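Local coordinates for putative uncharacterized protein (Pyrococcus abyssi virus 1, PDB 4HR1) that is of unknown function but folds as a helical bundle that belongs to a bromodomain-like family and comes from a virus infecting the archaeon Pyrococcus abyssi, at residues G25-T29 against T30-K34; V94-R98 against V99-Q103. All blocks are in the same frame, centred on the assembly; numbering follows the deposited sequence.

Contact 1. Residues G25-T29 against T30-K34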
loop_
_atom_site.group_PDB
_atom_site.type_symbol
_atom_site.label_atom_id
_atom_site.label_comp_id
_atom_site.label_asym_id
_atom_site.label_seq_id
_atom_site.Cartn_x
_atom_site.Cartn_y
_atom_site.Cartn_z
ATOM N N GLY A 25 8.933 4.260 -11.735
ATOM C CA GLY A 25 8.575 5.338 -12.648
ATOM C C GLY A 25 9.744 6.183 -13.098
ATOM O O GLY A 25 9.851 6.497 -14.290
ATOM N N TYR A 26 10.643 6.540 -12.153
ATOM C CA TYR A 26 11.850 7.316 -12.454
ATOM C C TYR A 26 12.723 6.533 -13.433
ATOM O O TYR A 26 13.266 7.116 -14.373
ATOM C CB TYR A 26 12.640 7.653 -11.164
ATOM C CG TYR A 26 14.035 8.185 -11.424
ATOM C CD1 TYR A 26 14.233 9.480 -11.891
ATOM C CD2 TYR A 26 15.155 7.375 -11.254
ATOM C CE1 TYR A 26 15.515 9.975 -12.135
ATOM C CE2 TYR A 26 16.440 7.852 -11.516
ATOM C CZ TYR A 26 16.615 9.156 -11.952
ATOM O OH TYR A 26 17.874 9.644 -12.202
HETATM N N MSE A 27 12.841 5.214 -13.202
HETATM C CA MSE A 27 13.638 4.276 -13.986
HETATM C C MSE A 27 13.116 4.049 -15.383
HETATM O O MSE A 27 13.922 3.928 -16.297
HETATM C CB MSE A 27 13.795 2.956 -13.244
HETATM C CG MSE A 27 14.710 3.089 -12.051
HETATM SE SE MSE A 27 15.141 1.412 -11.199
HETATM C CE MSE A 27 16.554 2.058 -10.082
ATOM N N GLU A 28 11.778 3.975 -15.550
ATOM C CA GLU A 28 11.122 3.827 -16.848
ATOM C C GLU A 28 11.392 5.079 -17.710
ATOM O O GLU A 28 11.825 4.945 -18.860
ATOM C CB GLU A 28 9.607 3.618 -16.670
ATOM C CG GLU A 28 9.202 2.159 -16.559
ATOM C CD GLU A 28 8.420 1.777 -15.316
ATOM O OE1 GLU A 28 8.911 0.914 -14.552
ATOM O OE2 GLU A 28 7.307 2.319 -15.115
ATOM N N THR A 29 11.180 6.285 -17.125
ATOM C CA THR A 29 11.378 7.594 -17.758
ATOM C C THR A 29 12.866 7.897 -18.077
ATOM O O THR A 29 13.136 8.705 -18.972
ATOM C CB THR A 29 10.739 8.694 -16.893
ATOM O OG1 THR A 29 9.468 8.250 -16.416
ATOM C CG2 THR A 29 10.570 10.019 -17.636
ATOM N N THR A 30 13.818 7.263 -17.364
ATOM C CA THR A 30 15.246 7.527 -17.569
ATOM C C THR A 30 16.068 6.317 -18.083
ATOM O O THR A 30 17.244 6.478 -18.426
ATOM C CB THR A 30 15.838 8.260 -16.348
ATOM O OG1 THR A 30 14.818 9.045 -15.724
ATOM C CG2 THR A 30 17.001 9.168 -16.716
ATOM N N GLY A 31 15.439 5.141 -18.159
ATOM C CA GLY A 31 16.068 3.915 -18.646
ATOM C C GLY A 31 17.233 3.422 -17.806
ATOM O O GLY A 31 18.387 3.461 -18.257
ATOM N N ALA A 32 16.934 2.943 -16.582
ATOM C CA ALA A 32 17.929 2.430 -15.633
ATOM C C ALA A 32 18.500 1.075 -16.039
ATOM O O ALA A 32 17.843 0.322 -16.760
ATOM C CB ALA A 32 17.324 2.336 -14.248
ATOM N N THR A 33 19.718 0.760 -15.537
ATOM C CA THR A 33 20.450 -0.486 -15.803
ATOM C C THR A 33 19.683 -1.716 -15.293
ATOM O O THR A 33 18.865 -1.589 -14.377
ATOM C CB THR A 33 21.912 -0.425 -15.276
ATOM O OG1 THR A 33 21.980 -0.770 -13.889
ATOM C CG2 THR A 33 22.613 0.910 -15.552
ATOM N N LYS A 34 19.942 -2.897 -15.899
ATOM C CA LYS A 34 19.307 -4.177 -15.537
ATOM C C LYS A 34 19.495 -4.520 -14.050
ATOM O O LYS A 34 18.569 -5.038 -13.414
ATOM C CB LYS A 34 19.815 -5.316 -16.438
ATOM C CG LYS A 34 18.834 -5.695 -17.547
ATOM C CD LYS A 34 19.439 -6.687 -18.538
ATOM C CE LYS A 34 19.787 -6.055 -19.868
ATOM N NZ LYS A 34 18.591 -5.889 -20.741
#
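M27, built as selenomethionine, lies along the methyl group of A32. CB sits 3.7 Å from A32 CB, and CG approaches that same methyl more closely, at 3.5 Å. With CG anti to the carbonyl carbon (chi1 -71°) and the chain extended beyond it, SE also passes A32 CB, at 3.9 Å. CE continues past the methyl, and the side chain also packs on E36 and V40 of helix 34-63. The A32 methyl is directed toward the helix, and its backbone is tied there: A32 N donates to M27 O over 3.2 Å, while a weak bond from G31 N reaches the same oxygen.

On the neighbouring side of the helix end, T30 turns its hydroxyl back to Y26, four residues earlier. OG1 donates to Y26 O at 2.8 Å, tilted only modestly from the carbonyl plane, and T30 N adds a weak bond to that oxygen. The hydroxyl also stands over one face of the Y26 ring, 3.7 Å above its plane and offset toward the rim. Beyond this chain, the Y26 ring meets an aromatic side chain of the neighbouring chain. T29 OG1 repeats the threonine pattern one residue earlier by donating to G25 O, which T29 N reaches from the opposite face of the carbonyl plane.

G31, at positive phi, takes the chain out of the helix. The T33 side chain then caps a backbone N of the next helix while T33 N donates to E36 OE1, so the glycine-terminated end of helix 5-30 runs into a capping box at the start of helix 34-63.

Contact 2. Residues V94-R98 against V99-Q103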
loop_
_atom_site.group_PDB
_atom_site.type_symbol
_atom_site.label_atom_id
_atom_site.label_comp_id
_atom_site.label_asym_id
_atom_site.label_seq_id
_atom_site.Cartn_x
_atom_site.Cartn_y
_atom_site.Cartn_z
ATOM N N VAL A 94 18.876 5.284 -0.172
ATOM C CA VAL A 94 20.206 4.961 -0.683
ATOM C C VAL A 94 20.132 4.606 -2.180
ATOM O O VAL A 94 20.970 5.070 -2.950
ATOM C CB VAL A 94 20.856 3.848 0.192
ATOM C CG1 VAL A 94 22.077 3.228 -0.482
ATOM C CG2 VAL A 94 21.227 4.399 1.570
ATOM N N GLU A 95 19.116 3.814 -2.588
ATOM C CA GLU A 95 18.894 3.421 -3.980
ATOM C C GLU A 95 18.557 4.624 -4.836
ATOM O O GLU A 95 19.157 4.783 -5.905
ATOM C CB GLU A 95 17.814 2.323 -4.109
ATOM C CG GLU A 95 17.581 1.815 -5.532
ATOM C CD GLU A 95 18.725 1.085 -6.217
ATOM O OE1 GLU A 95 19.744 0.795 -5.547
ATOM O OE2 GLU A 95 18.591 0.781 -7.427
ATOM N N MET A 96 17.606 5.472 -4.363
ATOM C CA MET A 96 17.190 6.711 -5.032
ATOM C C MET A 96 18.457 7.519 -5.364
ATOM O O MET A 96 18.724 7.772 -6.537
ATOM C CB MET A 96 16.254 7.547 -4.125
ATOM C CG MET A 96 14.831 7.070 -4.081
ATOM S SD MET A 96 13.901 8.007 -2.854
ATOM C CE MET A 96 12.337 7.489 -3.228
ATOM N N LEU A 97 19.287 7.806 -4.341
ATOM C CA LEU A 97 20.542 8.557 -4.469
ATOM C C LEU A 97 21.561 7.955 -5.423
ATOM O O LEU A 97 22.225 8.696 -6.143
ATOM C CB LEU A 97 21.157 8.812 -3.091
ATOM C CG LEU A 97 20.371 9.798 -2.246
ATOM C CD1 LEU A 97 20.615 9.575 -0.776
ATOM C CD2 LEU A 97 20.627 11.242 -2.681
ATOM N N ARG A 98 21.658 6.624 -5.444
ATOM C CA ARG A 98 22.562 5.848 -6.295
ATOM C C ARG A 98 22.164 5.900 -7.771
ATOM O O ARG A 98 23.035 5.805 -8.640
ATOM C CB ARG A 98 22.568 4.383 -5.834
ATOM C CG ARG A 98 23.925 3.692 -5.962
ATOM C CD ARG A 98 23.844 2.185 -6.230
ATOM N NE ARG A 98 22.764 1.489 -5.514
ATOM C CZ ARG A 98 22.837 1.039 -4.263
ATOM N NH1 ARG A 98 23.935 1.236 -3.541
ATOM N NH2 ARG A 98 21.806 0.408 -3.717
ATOM N N VAL A 99 20.858 6.015 -8.056
ATOM C CA VAL A 99 20.349 5.997 -9.425
ATOM C C VAL A 99 20.265 7.351 -10.136
ATOM O O VAL A 99 19.881 7.411 -11.311
ATOM C CB VAL A 99 19.121 5.077 -9.603
ATOM C CG1 VAL A 99 19.442 3.674 -9.109
ATOM C CG2 VAL A 99 17.886 5.622 -8.892
ATOM N N GLY A 100 20.704 8.405 -9.448
ATOM C CA GLY A 100 20.735 9.759 -9.994
ATOM C C GLY A 100 19.573 10.635 -9.584
ATOM O O GLY A 100 19.505 11.799 -9.985
ATOM N N LEU A 101 18.644 10.073 -8.795
ATOM C CA LEU A 101 17.472 10.757 -8.253
ATOM C C LEU A 101 17.985 11.758 -7.208
ATOM O O LEU A 101 18.946 11.452 -6.483
ATOM C CB LEU A 101 16.553 9.705 -7.595
ATOM C CG LEU A 101 15.018 9.817 -7.612
ATOM C CD1 LEU A 101 14.488 10.794 -8.647
ATOM C CD2 LEU A 101 14.394 8.452 -7.785
ATOM N N ALA A 102 17.384 12.967 -7.173
ATOM C CA ALA A 102 17.747 14.072 -6.274
ATOM C C ALA A 102 19.213 14.543 -6.474
ATOM O O ALA A 102 19.998 14.621 -5.519
ATOM C CB ALA A 102 17.470 13.692 -4.826
ATOM N N GLN A 103 19.567 14.852 -7.741
ATOM C CA GLN A 103 20.906 15.283 -8.152
ATOM C C GLN A 103 21.232 16.659 -7.587
ATOM O O GLN A 103 22.138 16.780 -6.756
ATOM C CB GLN A 103 21.035 15.259 -9.686
ATOM C CG GLN A 103 22.445 14.974 -10.174
ATOM C CD GLN A 103 22.785 13.511 -10.069
ATOM O OE1 GLN A 103 22.264 12.672 -10.815
ATOM N NE2 GLN A 103 23.664 13.173 -9.135
#
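V99 N is shared between two carbonyls of the last turn, E95 O at 3.0 Å and M96 O at 3.2 Å, while L101 N reaches back to M96 O from the face of that carbonyl opposite to V99 N. The bond to E95 O is close to linear at the acceptor, with a C=O...N angle of 161°; the two donors to M96 O stand well out of its plane.

V99 fits its two branches against the same pair of residues. CG2 occupies the space between its own backbone N and carbonyl carbon and comes within 3.3 Å of M96 O. CG1, anti to the carbonyl carbon, instead meets the carboxylate of E95, 3.5 Å from OE2. With CG anti to the backbone N and a bend at chi2 (65°), E95 brings its carboxylate round toward V99, and its other oxygen, OE1, is held by R98. The guanidinium grips it side-on, with NE and NH2 both donating to this one atom, NH2 at 2.8 Å in a salt bridge. OE1 lies in the guanidinium plane, but NE approaches it from above the carboxylate plane whereas NH2 comes nearly along the C-O axis. E95 is buried, so this pairing satisfies one of its oxygens inside the fold; Q39 of helix 34-63 touches both partners.

On another side of the turn L101 folds back over the helix end. Its CB lies 3.1 Å from M96 O, and the L101 and M96 side chains cross obliquely, with L101 CD2 4.0 Å from M96 CG. Helix 109-119 packs on both side chains through I111.

G100, whose positive phi suits glycine, completes a Schellman motif that ends helix 72-98 and turns the chain into the loop leading to helix 109-119.

Contact 1 and contact 2 are the ends of helices 5-30 and 72-98, lying at the same end of the bundle with centres about 12 Å apart. They touch directly. Y26 OH makes a probable hydrogen bond to V99 O at 3.1 Å, so the ring that T30 overlies at contact 1 reaches the loop of contact 2 with its hydroxyl. Beside it, Y26 CD1 packs on L101 CD1 at 3.5 Å, and the selenomethionine tip, M27 CE, lies 3.4 Å from V99 CG1. One polar bond and two apolar contacts therefore join the two glycine-bearing helix ends, and E36 of helix 34-63 touches both M27 and V99.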